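Local coordinates for coenzyme F420-dependent N(5),N(10)-methenyltetrahydromethanopterin reductase-related protein (Desulfurobacterium thermolithotrophum DSM 11699, PDB 6HUZ) that binds an iron-guanylylpyridinol cofactor and methenyl-tetrahydrofolate and, as an [Fe]-hydrogenase paralog, probably uses tetrahydrofolate derivatives as substrates, at residues Tyr159-Asn164 with Lys189-Leu194. Residues are numbered along the deposited sequence; the frame is centred on the assembly and turned at random.
Sequences YLIATN and KEAYLL
I161 runs alongside L193, both side chains pointing the same way from two parallel strands. From its branched CB, 3.8 Å from L193 CD2, one arm ends at CG2, which touches that same methyl; the other, CG1, lies anti to the carbonyl carbon (chi1 -61°) and carries CD1 to A191 CB (4.0 Å) and near L193 CD2. A beta-branched residue suits an extended strand, and the small A191 puts only a methyl against CD1. This is a beta-alpha-beta unit: helix 174-186 links the strands and packs on I161 through I177 and L180. Five backbone hydrogen bonds join the pair, among them I161 N to Y192 O (2.9 Å) and L194 N to I161 O (3.0 Å). On the other face L160 puts CD2 3.5 Å from Y192 CB, and L160 CD1 meets L194 CD1. T163 N donates to L194 O, while T163 CG2 rests on L193 CB at 3.6 Å and T163 OG1 is hydrogen-bonded to E165 N. A glycine at T163 would probably leave L193 CB without that methyl and E165 N without its hydroxyl partner. Beside Y159, the aliphatic CG of K189 lies 3.8 Å from Y159 CE2, while K189 NZ bonds H156 O.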
# COMPACT_ATOMS: atom_id res chain seq x y z
N TYR A 159 -19.79 5.13 14.53
CA TYR A 159 -19.10 6.37 14.19
C TYR A 159 -17.58 6.13 14.44
O TYR A 159 -17.22 5.42 15.39
CB TYR A 159 -19.54 7.54 15.05
CG TYR A 159 -20.88 8.13 14.68
CD1 TYR A 159 -21.05 8.85 13.51
CD2 TYR A 159 -21.98 7.97 15.52
CE1 TYR A 159 -22.28 9.40 13.18
CE2 TYR A 159 -23.22 8.52 15.20
CZ TYR A 159 -23.36 9.23 14.02
OH TYR A 159 -24.57 9.77 13.66
N LEU A 160 -16.73 6.76 13.62
CA LEU A 160 -15.29 6.72 13.79
C LEU A 160 -14.99 8.07 14.42
O LEU A 160 -15.34 9.10 13.84
CB LEU A 160 -14.57 6.55 12.45
CG LEU A 160 -14.95 5.33 11.63
CD1 LEU A 160 -13.96 5.14 10.46
CD2 LEU A 160 -14.97 4.09 12.48
N ILE A 161 -14.36 8.04 15.60
CA ILE A 161 -14.02 9.21 16.42
C ILE A 161 -12.52 9.35 16.56
O ILE A 161 -11.83 8.47 17.11
CB ILE A 161 -14.74 9.15 17.81
CG1 ILE A 161 -16.26 9.14 17.63
CG2 ILE A 161 -14.33 10.32 18.74
CD1 ILE A 161 -17.00 8.57 18.85
N ALA A 162 -12.00 10.46 16.06
CA ALA A 162 -10.55 10.70 16.08
C ALA A 162 -9.98 10.95 17.47
O ALA A 162 -10.52 11.76 18.20
CB ALA A 162 -10.22 11.88 15.17
N THR A 163 -8.88 10.28 17.80
CA THR A 163 -8.20 10.46 19.08
C THR A 163 -6.82 11.11 18.83
O THR A 163 -6.44 11.34 17.68
CB THR A 163 -7.99 9.10 19.78
OG1 THR A 163 -6.97 8.38 19.08
CG2 THR A 163 -9.28 8.28 19.87
N ASN A 164 -6.08 11.39 19.92
CA ASN A 164 -4.75 11.99 19.84
C ASN A 164 -3.66 10.94 19.58
O ASN A 164 -2.49 11.30 19.50
CB ASN A 164 -4.42 12.71 21.16
CG ASN A 164 -5.39 13.82 21.50
OD1 ASN A 164 -5.63 14.72 20.70
ND2 ASN A 164 -5.98 13.78 22.70
N LYS A 189 -25.25 3.51 18.27
CA LYS A 189 -24.12 3.27 17.37
C LYS A 189 -22.89 2.89 18.14
O LYS A 189 -22.68 3.38 19.23
CB LYS A 189 -23.76 4.53 16.57
CG LYS A 189 -24.93 5.26 15.96
CD LYS A 189 -25.69 4.42 14.98
CE LYS A 189 -26.70 5.28 14.28
NZ LYS A 189 -27.75 4.47 13.63
N GLU A 190 -22.04 2.02 17.57
CA GLU A 190 -20.81 1.62 18.20
C GLU A 190 -19.82 2.78 18.05
O GLU A 190 -19.71 3.32 16.97
CB GLU A 190 -20.26 0.38 17.44
CG GLU A 190 -19.04 -0.27 18.07
CD GLU A 190 -19.33 -1.01 19.35
OE1 GLU A 190 -18.53 -0.92 20.30
OE2 GLU A 190 -20.38 -1.69 19.40
N ALA A 191 -19.11 3.18 19.12
CA ALA A 191 -18.09 4.26 19.01
C ALA A 191 -16.69 3.63 18.70
O ALA A 191 -16.13 2.94 19.56
CB ALA A 191 -18.01 5.03 20.31
N TYR A 192 -16.13 3.86 17.51
CA TYR A 192 -14.81 3.31 17.19
C TYR A 192 -13.78 4.43 17.34
O TYR A 192 -13.73 5.32 16.50
CB TYR A 192 -14.78 2.75 15.76
CG TYR A 192 -15.56 1.46 15.59
CD1 TYR A 192 -15.24 0.33 16.34
CD2 TYR A 192 -16.58 1.36 14.66
CE1 TYR A 192 -15.93 -0.86 16.16
CE2 TYR A 192 -17.29 0.18 14.49
CZ TYR A 192 -16.96 -0.93 15.24
OH TYR A 192 -17.68 -2.09 15.07
N LEU A 193 -12.96 4.40 18.39
CA LEU A 193 -11.95 5.44 18.62
C LEU A 193 -10.65 5.12 17.85
O LEU A 193 -9.95 4.17 18.20
CB LEU A 193 -11.63 5.55 20.12
CG LEU A 193 -12.84 5.72 21.05
CD1 LEU A 193 -12.40 5.89 22.49
CD2 LEU A 193 -13.68 6.86 20.64
N LEU A 194 -10.32 5.91 16.85
CA LEU A 194 -9.10 5.66 16.07
C LEU A 194 -8.11 6.82 16.12
O LEU A 194 -8.51 7.96 16.30
CB LEU A 194 -9.45 5.47 14.58
CG LEU A 194 -10.53 4.46 14.22
CD1 LEU A 194 -10.63 4.34 12.72
CD2 LEU A 194 -10.23 3.11 14.79